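Local coordinates for putative sugar ABC transporter, substrate-binding protein (Clostridium phytofermentans, PDB 4WZZ), which binds L-rhamnose between its two lobes and is probably the substrate-binding component of a sugar ABC transporter, at residues A[81-86]-A[306-311]; A[115-120]-A[127-132]; A[172-177]-A[241-246]. One frame throughout, in Å; residues are numbered along the deposited sequence.

Interaction 1. Residues A[81-86]-A[306-311]; sequences EANGGK and AAYASI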
ATOM      1  N   GLU A  81      11.049 -19.076   0.134  1.00 19.96           N
ATOM      2  CA  GLU A  81      11.877 -20.056  -0.563  1.00 20.80           C
ATOM      3  C   GLU A  81      13.270 -20.185   0.054  1.00 21.90           C
ATOM      4  O   GLU A  81      13.814 -21.273   0.141  1.00 22.63           O
ATOM      5  CB  GLU A  81      11.980 -19.696  -2.046  1.00 23.15           C
ATOM      6  CG  GLU A  81      10.688 -19.996  -2.813  1.00 25.20           C
ATOM      7  CD  GLU A  81      10.795 -19.740  -4.310  1.00 32.19           C
ATOM      8  OE1 GLU A  81      11.748 -19.050  -4.758  1.00 30.80           O
ATOM      9  OE2 GLU A  81       9.912 -20.229  -5.043  1.00 28.62           O
ATOM     10  N   ALA A  82      13.854 -19.068   0.455  1.00 22.07           N
ATOM     11  CA  ALA A  82      15.186 -19.091   1.055  1.00 25.97           C
ATOM     12  C   ALA A  82      15.196 -19.971   2.283  1.00 27.18           C
ATOM     13  O   ALA A  82      16.213 -20.580   2.615  1.00 31.36           O
ATOM     14  CB  ALA A  82      15.624 -17.689   1.420  1.00 26.41           C
ATOM     15  N   ASN A  83      14.059 -20.047   2.958  1.00 22.66           N
ATOM     16  CA  ASN A  83      13.977 -20.784   4.208  1.00 24.48           C
ATOM     17  C   ASN A  83      13.332 -22.158   4.074  1.00 24.32           C
ATOM     18  O   ASN A  83      13.052 -22.816   5.074  1.00 26.56           O
ATOM     19  CB  ASN A  83      13.270 -19.936   5.254  1.00 24.69           C
ATOM     20  CG  ASN A  83      14.131 -18.786   5.712  1.00 30.30           C
ATOM     21  OD1 ASN A  83      15.045 -18.987   6.512  1.00 28.99           O
ATOM     22  ND2 ASN A  83      13.887 -17.592   5.186  1.00 27.09           N
ATOM     23  N   GLY A  84      13.097 -22.564   2.830  1.00 24.29           N
ATOM     24  CA  GLY A  84      12.720 -23.936   2.527  1.00 24.53           C
ATOM     25  C   GLY A  84      11.247 -24.134   2.214  1.00 26.32           C
ATOM     26  O   GLY A  84      10.824 -25.227   1.894  1.00 24.62           O
ATOM     27  N   GLY A  85      10.453 -23.083   2.290  1.00 24.04           N
ATOM     28  CA  GLY A  85       9.042 -23.238   1.991  1.00 22.57           C
ATOM     29  C   GLY A  85       8.736 -23.133   0.518  1.00 22.07           C
ATOM     30  O   GLY A  85       9.603 -22.793  -0.297  1.00 21.92           O
ATOM     31  N   LYS A  86       7.483 -23.421   0.177  1.00 24.47           N
ATOM     32  CA  LYS A  86       6.973 -23.238  -1.173  1.00 21.47           C
ATOM     33  C   LYS A  86       6.096 -22.002  -1.161  1.00 20.38           C
ATOM     34  O   LYS A  86       5.336 -21.796  -0.218  1.00 20.28           O
ATOM     35  CB  LYS A  86       6.120 -24.422  -1.599  1.00 22.21           C
ATOM     36  CG  LYS A  86       5.612 -24.275  -3.042  1.00 30.23           C
ATOM     37  CD  LYS A  86       4.643 -25.381  -3.463  1.00 33.09           C
ATOM     38  CE  LYS A  86       4.092 -25.105  -4.870  1.00 35.65           C
ATOM     39  NZ  LYS A  86       2.950 -26.000  -5.245  1.00 42.07           N
ATOM     40  N   ALA A 306       6.411  -9.743   5.785  1.00 17.16           N
ATOM     41  CA  ALA A 306       5.203 -10.553   5.795  1.00 17.04           C
ATOM     42  C   ALA A 306       5.543 -12.034   5.711  1.00 16.52           C
ATOM     43  O   ALA A 306       4.864 -12.870   6.339  1.00 19.05           O
ATOM     44  CB  ALA A 306       4.276 -10.146   4.654  1.00 16.67           C
ATOM     45  N   ALA A 307       6.593 -12.369   4.958  1.00 19.99           N
ATOM     46  CA  ALA A 307       7.041 -13.758   4.882  1.00 20.23           C
ATOM     47  C   ALA A 307       7.628 -14.216   6.220  1.00 18.89           C
ATOM     48  O   ALA A 307       7.309 -15.306   6.692  1.00 21.60           O
ATOM     49  CB  ALA A 307       8.059 -13.951   3.745  1.00 18.14           C
ATOM     50  N   TYR A 308       8.479 -13.402   6.838  1.00 18.76           N
ATOM     51  CA  TYR A 308       9.030 -13.787   8.139  1.00 20.75           C
ATOM     52  C   TYR A 308       7.914 -14.003   9.158  1.00 19.93           C
ATOM     53  O   TYR A 308       7.952 -14.953   9.965  1.00 21.25           O
ATOM     54  CB  TYR A 308      10.033 -12.754   8.653  1.00 20.21           C
ATOM     55  CG  TYR A 308      11.344 -12.760   7.907  1.00 24.05           C
ATOM     56  CD1 TYR A 308      12.145 -13.891   7.887  1.00 26.01           C
ATOM     57  CD2 TYR A 308      11.790 -11.627   7.224  1.00 21.20           C
ATOM     58  CE1 TYR A 308      13.349 -13.905   7.210  1.00 25.94           C
ATOM     59  CE2 TYR A 308      12.992 -11.630   6.550  1.00 24.93           C
ATOM     60  CZ  TYR A 308      13.772 -12.771   6.548  1.00 27.02           C
ATOM     61  OH  TYR A 308      14.971 -12.798   5.874  1.00 29.89           O
ATOM     62  N   ALA A 309       6.912 -13.127   9.133  1.00 19.09           N
ATOM     63  CA  ALA A 309       5.803 -13.211  10.074  1.00 21.22           C
ATOM     64  C   ALA A 309       4.934 -14.431   9.775  1.00 23.08           C
ATOM     65  O   ALA A 309       4.459 -15.113  10.695  1.00 23.16           O
ATOM     66  CB  ALA A 309       4.966 -11.923  10.049  1.00 20.67           C
ATOM     67  N   SER A 310       4.760 -14.734   8.489  1.00 20.53           N
ATOM     68  CA  SER A 310       4.021 -15.919   8.084  1.00 20.13           C
ATOM     69  C   SER A 310       4.700 -17.190   8.609  1.00 21.59           C
ATOM     70  O   SER A 310       4.052 -18.086   9.143  1.00 25.25           O
ATOM     71  CB  SER A 310       3.963 -16.007   6.559  1.00 20.89           C
ATOM     72  OG  SER A 310       3.233 -14.915   6.029  1.00 19.91           O
ATOM     73  N   ILE A 311       6.013 -17.274   8.422  1.00 22.22           N
ATOM     74  CA  ILE A 311       6.766 -18.433   8.899  1.00 23.34           C
ATOM     75  C   ILE A 311       6.651 -18.526  10.409  1.00 24.08           C
ATOM     76  O   ILE A 311       6.563 -19.626  10.958  1.00 28.50           O
ATOM     77  CB  ILE A 311       8.238 -18.362   8.502  1.00 23.56           C
ATOM     78  CG1 ILE A 311       8.369 -18.445   6.973  1.00 25.53           C
ATOM     79  CG2 ILE A 311       9.025 -19.527   9.134  1.00 25.24           C
ATOM     80  CD1 ILE A 311       9.744 -18.104   6.447  1.00 24.34           C
TER
HETATM   81  O   HOH W   1      15.813 -15.286   5.086  1.00 28.92           O
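Asn83 meets helix 299-315 at two points. Its CB lies 4.1 Å from Ile311 CD1, a plain apolar touch at the tip of the isoleucine. Its amide nitrogen ND2 stands 4.2 Å from Tyr308 CE1, approaching the ring obliquely. One water joins the polar ends: Asn83 ND2 donates to it over 3.0 Å, and Tyr308 OH is 2.7 Å from the same water. The asparagine CG sits beside the backbone N (chi1 -71°). There ND2 also bonds to Val79 O, in the last turn of helix 67-82, just before it, so two acceptors fix the turn of the amide. The backbone behind it is a Schellman motif. Gly84, with positive phi, is its C-prime residue, Gly84 N bonds to Glu81 O over 3.1 Å, and Gly85 N bonds to Ile80 O. Helix 67-82 thus ends here and the chain turns into strand 86-90. Tyr51 packs on Asn83 and Ile311 and meets the Tyr308 ring edge-to-face. Further along the same helix face, Ala307 rests on Tyr76, Val79 and Ile80. Helix 299-315 therefore lies against helix 67-82, and Ser310 and Ile311 touch Tyr57 of strand 56-60.

Interaction 2. Residues A[115-120]-A[127-132]; sequences IAIAAN and PALTEA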
ATOM      1  N   ILE A 115      -1.997 -18.255   4.244  1.00 20.27           N
ATOM      2  CA  ILE A 115      -2.405 -17.269   3.245  1.00 20.74           C
ATOM      3  C   ILE A 115      -2.031 -15.881   3.749  1.00 21.16           C
ATOM      4  O   ILE A 115      -2.346 -15.519   4.883  1.00 19.44           O
ATOM      5  CB  ILE A 115      -3.930 -17.344   2.982  1.00 19.03           C
ATOM      6  CG1 ILE A 115      -4.267 -18.646   2.263  1.00 24.32           C
ATOM      7  CG2 ILE A 115      -4.429 -16.134   2.158  1.00 19.72           C
ATOM      8  CD1 ILE A 115      -5.739 -18.863   2.087  1.00 23.17           C
ATOM      9  N   ALA A 116      -1.334 -15.121   2.908  1.00 19.36           N
ATOM     10  CA  ALA A 116      -1.030 -13.727   3.190  1.00 16.43           C
ATOM     11  C   ALA A 116      -1.786 -12.927   2.152  1.00 15.72           C
ATOM     12  O   ALA A 116      -1.595 -13.142   0.965  1.00 17.52           O
ATOM     13  CB  ALA A 116       0.475 -13.467   3.069  1.00 18.73           C
ATOM     14  N   ILE A 117      -2.648 -12.017   2.591  1.00 16.05           N
ATOM     15  CA  ILE A 117      -3.518 -11.330   1.655  1.00 16.99           C
ATOM     16  C   ILE A 117      -3.541  -9.805   1.813  1.00 14.52           C
ATOM     17  O   ILE A 117      -3.576  -9.279   2.919  1.00 16.13           O
ATOM     18  CB  ILE A 117      -4.923 -11.912   1.715  1.00 17.23           C
ATOM     19  CG1 ILE A 117      -5.812 -11.265   0.652  1.00 16.25           C
ATOM     20  CG2 ILE A 117      -5.512 -11.802   3.127  1.00 21.01           C
ATOM     21  CD1 ILE A 117      -6.979 -12.144   0.224  1.00 21.71           C
ATOM     22  N   ALA A 118      -3.501  -9.128   0.666  1.00 13.79           N
ATOM     23  CA  ALA A 118      -3.648  -7.679   0.575  1.00 13.23           C
ATOM     24  C   ALA A 118      -5.067  -7.411   0.110  1.00 13.33           C
ATOM     25  O   ALA A 118      -5.399  -7.610  -1.067  1.00 14.97           O
ATOM     26  CB  ALA A 118      -2.654  -7.102  -0.407  1.00 12.82           C
ATOM     27  N   ALA A 119      -5.915  -7.001   1.051  1.00 14.70           N
ATOM     28  CA  ALA A 119      -7.356  -7.018   0.849  1.00 14.24           C
ATOM     29  C   ALA A 119      -7.884  -5.963  -0.087  1.00 16.28           C
ATOM     30  O   ALA A 119      -7.527  -4.788   0.018  1.00 16.60           O
ATOM     31  CB  ALA A 119      -8.076  -6.877   2.211  1.00 17.12           C
ATOM     32  N   ASN A 120      -8.769  -6.383  -0.983  1.00 14.27           N
ATOM     33  CA  ASN A 120      -9.477  -5.451  -1.865  1.00 13.67           C
ATOM     34  C   ASN A 120     -10.758  -4.927  -1.241  1.00 17.49           C
ATOM     35  O   ASN A 120     -11.401  -4.016  -1.774  1.00 14.83           O
ATOM     36  CB  ASN A 120      -9.794  -6.114  -3.197  1.00 14.40           C
ATOM     37  CG  ASN A 120      -8.558  -6.312  -4.049  1.00 18.70           C
ATOM     38  OD1 ASN A 120      -7.598  -5.552  -3.948  1.00 15.51           O
ATOM     39  ND2 ASN A 120      -8.575  -7.329  -4.890  1.00 14.21           N
ATOM     40  N   PRO A 127     -15.925 -14.408   4.869  1.00 28.96           N
ATOM     41  CA  PRO A 127     -16.360 -15.812   4.819  1.00 31.33           C
ATOM     42  C   PRO A 127     -15.303 -16.765   4.248  1.00 32.99           C
ATOM     43  O   PRO A 127     -15.086 -17.836   4.821  1.00 36.03           O
ATOM     44  CB  PRO A 127     -17.586 -15.764   3.906  1.00 35.15           C
ATOM     45  CG  PRO A 127     -18.118 -14.388   4.073  1.00 34.02           C
ATOM     46  CD  PRO A 127     -16.919 -13.503   4.267  1.00 29.73           C
ATOM     47  N   ALA A 128     -14.655 -16.390   3.151  1.00 28.14           N
ATOM     48  CA  ALA A 128     -13.675 -17.281   2.544  1.00 28.02           C
ATOM     49  C   ALA A 128     -12.466 -17.471   3.457  1.00 29.07           C
ATOM     50  O   ALA A 128     -11.934 -18.584   3.580  1.00 29.02           O
ATOM     51  CB  ALA A 128     -13.254 -16.763   1.191  1.00 26.92           C
ATOM     52  N   LEU A 129     -12.038 -16.386   4.107  1.00 26.69           N
ATOM     53  CA  LEU A 129     -10.876 -16.444   4.979  1.00 26.40           C
ATOM     54  C   LEU A 129     -11.188 -17.197   6.261  1.00 27.91           C
ATOM     55  O   LEU A 129     -10.319 -17.863   6.835  1.00 28.31           O
ATOM     56  CB  LEU A 129     -10.355 -15.042   5.289  1.00 24.95           C
ATOM     57  CG  LEU A 129      -9.772 -14.323   4.070  1.00 23.44           C
ATOM     58  CD1 LEU A 129      -9.347 -12.901   4.454  1.00 22.19           C
ATOM     59  CD2 LEU A 129      -8.600 -15.124   3.469  1.00 24.65           C
ATOM     60  N   THR A 130     -12.427 -17.089   6.718  1.00 28.84           N
ATOM     61  CA  THR A 130     -12.852 -17.874   7.871  1.00 30.49           C
ATOM     62  C   THR A 130     -12.847 -19.360   7.507  1.00 33.28           C
ATOM     63  O   THR A 130     -12.413 -20.193   8.302  1.00 34.95           O
ATOM     64  CB  THR A 130     -14.238 -17.441   8.356  1.00 31.31           C
ATOM     65  OG1 THR A 130     -14.173 -16.086   8.805  1.00 30.98           O
ATOM     66  CG2 THR A 130     -14.711 -18.317   9.514  1.00 35.12           C
ATOM     67  N   GLU A 131     -13.320 -19.687   6.307  1.00 31.86           N
ATOM     68  CA  GLU A 131     -13.286 -21.070   5.826  1.00 33.09           C
ATOM     69  C   GLU A 131     -11.844 -21.569   5.788  1.00 32.64           C
ATOM     70  O   GLU A 131     -11.569 -22.715   6.129  1.00 33.92           O
ATOM     71  CB  GLU A 131     -13.933 -21.190   4.439  1.00 33.04           C
ATOM     72  CG  GLU A 131     -13.839 -22.586   3.811  1.00 38.35           C
ATOM     73  CD  GLU A 131     -14.534 -23.680   4.639  1.00 47.09           C
ATOM     74  OE1 GLU A 131     -15.270 -23.353   5.601  1.00 48.39           O
ATOM     75  OE2 GLU A 131     -14.334 -24.878   4.330  1.00 46.49           O
ATOM     76  N   ALA A 132     -10.926 -20.715   5.348  1.00 30.90           N
ATOM     77  CA  ALA A 132      -9.504 -21.066   5.342  1.00 31.49           C
ATOM     78  C   ALA A 132      -9.057 -21.393   6.765  1.00 31.57           C
ATOM     79  O   ALA A 132      -8.395 -22.406   7.013  1.00 32.13           O
ATOM     80  CB  ALA A 132      -8.658 -19.923   4.769  1.00 28.45           C
TER
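Leu129 reaches from helix 126-134 to two isoleucines of strand 114-117, one with each methyl. Its CD1 lies 4.2 Å from Ile117 CG2, and its CD2 lies 4.5 Å from Ile115 CG2. The leucine's bond to CB does not aim at the strand, but the fork at its end comes nearer and offers a methyl to each neighbour. The isoleucines differ in their first torsion. In Ile115, CG1 lies beside the backbone N (chi1 -69°) and CG2 is opposite that nitrogen. An extended CG1 arm then carries CD1 to Ala132 CB, at 4.1 Å. In Ile117 the CG1 arm is the branch opposite the nitrogen (chi1 -175°), and the shorter CG2 branch meets the leucine. This is the first half of a beta-alpha-beta unit: strand 114-117, helix 126-134, then the parallel strand 138-142. The helix runs back nearly antiparallel to the strand, at 158°, and the axes of strand 115-117 and helix segment 127-132 come within 11.2 Å. Ile115 and Ile117 lie two residues apart on the strand, so both face the helix. Leu129 and Ala132, three apart, come round to the same helix face. The contact is wholly apolar and its four residues are buried. Helix 97-110 packs alongside, with Ala107 on Ile115 and with Gln100 and Ile104 on Ile117. Leu129 also touches Val139 of strand 138-142 and Thr146. Beyond the strand's end, Asn120 ND2 bonds to the backbone oxygens of Lys62 and Thr96; Lys62 lines the rhamnose pocket.

Interaction 3. Residues A[172-177]-A[241-246]; sequences LDISGG and IKVICA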
ATOM      1  N   LEU A 172       0.135  20.891   1.692  1.00 13.25           N
ATOM      2  CA  LEU A 172       0.211  22.235   2.231  1.00 14.28           C
ATOM      3  C   LEU A 172       1.418  22.978   1.637  1.00 17.12           C
ATOM      4  O   LEU A 172       1.341  24.153   1.312  1.00 15.99           O
ATOM      5  CB  LEU A 172       0.302  22.189   3.758  1.00 14.97           C
ATOM      6  CG  LEU A 172       0.352  23.563   4.434  1.00 14.18           C
ATOM      7  CD1 LEU A 172      -0.954  24.317   4.220  1.00 16.48           C
ATOM      8  CD2 LEU A 172       0.650  23.420   5.907  1.00 16.80           C
ATOM      9  N   ASP A 173       2.537  22.274   1.538  1.00 14.98           N
ATOM     10  CA  ASP A 173       3.771  22.841   1.007  1.00 17.58           C
ATOM     11  C   ASP A 173       3.641  23.132  -0.478  1.00 16.81           C
ATOM     12  O   ASP A 173       3.837  24.258  -0.937  1.00 17.26           O
ATOM     13  CB  ASP A 173       4.913  21.849   1.248  1.00 17.24           C
ATOM     14  CG  ASP A 173       6.233  22.320   0.667  1.00 24.67           C
ATOM     15  OD1 ASP A 173       6.495  23.550   0.655  1.00 25.08           O
ATOM     16  OD2 ASP A 173       7.022  21.459   0.244  1.00 20.97           O
ATOM     17  N   ILE A 174       3.289  22.097  -1.236  1.00 14.85           N
ATOM     18  CA  ILE A 174       3.287  22.170  -2.684  1.00 13.67           C
ATOM     19  C   ILE A 174       2.224  23.144  -3.228  1.00 19.00           C
ATOM     20  O   ILE A 174       2.421  23.764  -4.274  1.00 21.68           O
ATOM     21  CB  ILE A 174       3.119  20.746  -3.267  1.00 13.66           C
ATOM     22  CG1 ILE A 174       4.339  19.895  -2.895  1.00 15.64           C
ATOM     23  CG2 ILE A 174       2.906  20.795  -4.743  1.00 18.82           C
ATOM     24  CD1 ILE A 174       4.071  18.381  -3.018  1.00 19.37           C
ATOM     25  N   SER A 175       1.111  23.294  -2.515  1.00 16.14           N
ATOM     26  CA  SER A 175       0.048  24.199  -2.922  1.00 13.57           C
ATOM     27  C   SER A 175       0.432  25.644  -2.682  1.00 15.86           C
ATOM     28  O   SER A 175      -0.246  26.533  -3.167  1.00 21.11           O
ATOM     29  CB  SER A 175      -1.237  23.923  -2.133  1.00 14.86           C
ATOM     30  OG  SER A 175      -1.014  24.183  -0.746  1.00 15.98           O
ATOM     31  N   GLY A 176       1.477  25.886  -1.898  1.00 18.28           N
ATOM     32  CA  GLY A 176       1.794  27.236  -1.452  1.00 24.53           C
ATOM     33  C   GLY A 176       1.034  27.681  -0.211  1.00 28.58           C
ATOM     34  O   GLY A 176       1.147  28.830   0.223  1.00 28.37           O
ATOM     35  N   GLY A 177       0.243  26.781   0.370  1.00 16.98           N
ATOM     36  CA  GLY A 177      -0.413  27.055   1.631  1.00 18.22           C
ATOM     37  C   GLY A 177      -1.924  27.198   1.559  1.00 18.56           C
ATOM     38  O   GLY A 177      -2.577  27.324   2.587  1.00 21.69           O
ATOM     39  N   ILE A 241      -7.617  23.568  -9.709  1.00 13.79           N
ATOM     40  CA  ILE A 241      -7.006  22.702  -8.708  1.00 12.75           C
ATOM     41  C   ILE A 241      -5.499  22.941  -8.615  1.00 13.76           C
ATOM     42  O   ILE A 241      -4.816  23.157  -9.631  1.00 15.47           O
ATOM     43  CB  ILE A 241      -7.321  21.219  -9.026  1.00 13.39           C
ATOM     44  CG1 ILE A 241      -6.867  20.327  -7.884  1.00 16.36           C
ATOM     45  CG2 ILE A 241      -6.657  20.767 -10.314  1.00 15.06           C
ATOM     46  CD1 ILE A 241      -7.354  18.915  -8.040  1.00 18.34           C
ATOM     47  N   LYS A 242      -4.970  22.929  -7.400  1.00 10.45           N
ATOM     48  CA  LYS A 242      -3.553  23.182  -7.198  1.00 12.30           C
ATOM     49  C   LYS A 242      -2.743  21.898  -7.062  1.00 12.11           C
ATOM     50  O   LYS A 242      -1.590  21.855  -7.479  1.00 12.84           O
ATOM     51  CB  LYS A 242      -3.355  24.046  -5.953  1.00 16.46           C
ATOM     52  CG  LYS A 242      -3.949  25.437  -6.091  1.00 19.05           C
ATOM     53  CD  LYS A 242      -3.269  26.207  -7.203  1.00 29.13           C
ATOM     54  CE  LYS A 242      -4.151  27.359  -7.725  1.00 35.51           C
ATOM     55  NZ  LYS A 242      -3.469  28.181  -8.778  1.00 35.25           N
ATOM     56  N   VAL A 243      -3.323  20.875  -6.428  1.00  9.23           N
ATOM     57  CA  VAL A 243      -2.614  19.639  -6.145  1.00  8.67           C
ATOM     58  C   VAL A 243      -3.557  18.452  -6.295  1.00  9.65           C
ATOM     59  O   VAL A 243      -4.702  18.480  -5.804  1.00 10.08           O
ATOM     60  CB  VAL A 243      -2.049  19.609  -4.707  1.00 12.39           C
ATOM     61  CG1 VAL A 243      -1.227  18.351  -4.487  1.00 13.95           C
ATOM     62  CG2 VAL A 243      -1.223  20.849  -4.417  1.00 13.89           C
ATOM     63  N   ILE A 244      -3.055  17.413  -6.957  1.00  9.76           N
ATOM     64  CA  ILE A 244      -3.668  16.089  -6.945  1.00  8.02           C
ATOM     65  C   ILE A 244      -2.823  15.206  -6.025  1.00  7.52           C
ATOM     66  O   ILE A 244      -1.610  15.141  -6.157  1.00  8.98           O
ATOM     67  CB  ILE A 244      -3.768  15.477  -8.350  1.00  9.05           C
ATOM     68  CG1 ILE A 244      -4.725  16.307  -9.229  1.00 11.09           C
ATOM     69  CG2 ILE A 244      -4.269  14.040  -8.287  1.00 10.01           C
ATOM     70  CD1 ILE A 244      -4.674  15.917 -10.715  1.00  8.94           C
ATOM     71  N   CYS A 245      -3.483  14.577  -5.066  1.00  7.23           N
ATOM     72  CA  CYS A 245      -2.843  13.635  -4.168  1.00  9.48           C
ATOM     73  C   CYS A 245      -3.326  12.258  -4.563  1.00  7.92           C
ATOM     74  O   CYS A 245      -4.518  11.963  -4.493  1.00  9.13           O
ATOM     75  CB  CYS A 245      -3.197  13.942  -2.714  1.00 11.00           C
ATOM     76  SG  CYS A 245      -2.444  12.709  -1.621  1.00 11.36           S
ATOM     77  N   ALA A 246      -2.399  11.416  -5.021  1.00  7.69           N
ATOM     78  CA  ALA A 246      -2.717  10.079  -5.523  1.00  6.70           C
ATOM     79  C   ALA A 246      -2.035   9.000  -4.652  1.00  8.46           C
ATOM     80  O   ALA A 246      -0.876   8.591  -4.909  1.00  7.65           O
ATOM     81  CB  ALA A 246      -2.253   9.952  -7.000  1.00  8.12           C
TER
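Val243 turns CG2 to the side of its backbone N, with CG1 opposite that nitrogen (chi1 -176°). This sets CG2 against the end of helix 160-174. Ile174 meets it with its CG2 branch. The two CG2 methyls, of Ile174 and Val243, are 4.1 Å apart, and the side chains cross at about a right angle. Ser175 comes closer still. Its CB is 3.8 Å from Val243 CG2, and its backbone N lies 3.9 Å from that same methyl. One valine methyl thus packs against both the isoleucine and the serine. Lys242 adds a lighter touch through CB, 4.4 Å from Ser175 CB, while the rest of its chain leads away. The serine hydroxyl faces other partners. With chi1 at 64°, OG sits between the backbone N and the carbonyl carbon. There it accepts from Gly177 N over 3.1 Å at 156°, forming an ST turn, and it also bonds to Ile171 O one turn back. The hydroxyl thus ties the loop to the helix while its CB packs on the strand. Gly176 and Gly177 both have positive phi as the chain leaves the helix. Gly176 N still bonds to Asp173 O, at 3.0 Å. From here the chain goes on to strand 179-185, which pairs with 243-246, and Trp181 of that strand touches Val243. On the other flank of 243-246, Lys269 and Thr271 of strand 269-272 touch Ile174. The helix end therefore packs over the parallel sheet of this lobe.

Interactions 1 and 2 share one lobe, and interaction 3 lies in the other, on the opposite side of the chain's centre. Interactions 1 and 2 have centres about 18 Å apart and touch, Ser310 OG lying 4.3 Å from Ala116 CB. Interaction 2 packs helix 126-134 on strand 114-117, and helix 299-315 of interaction 1 lies on the same sheet, against strands 56-60 and 138-142. Interaction 3 belongs to the four-stranded parallel sheet, its centre about 41 Å from that of interaction 1 and about 37 Å from that of interaction 2. Along the chain, 81-86 comes first and 306-311 last, with interactions 2 and 3 between. The chain therefore returns to the first lobe after building the second, as in related sugar-binding proteins.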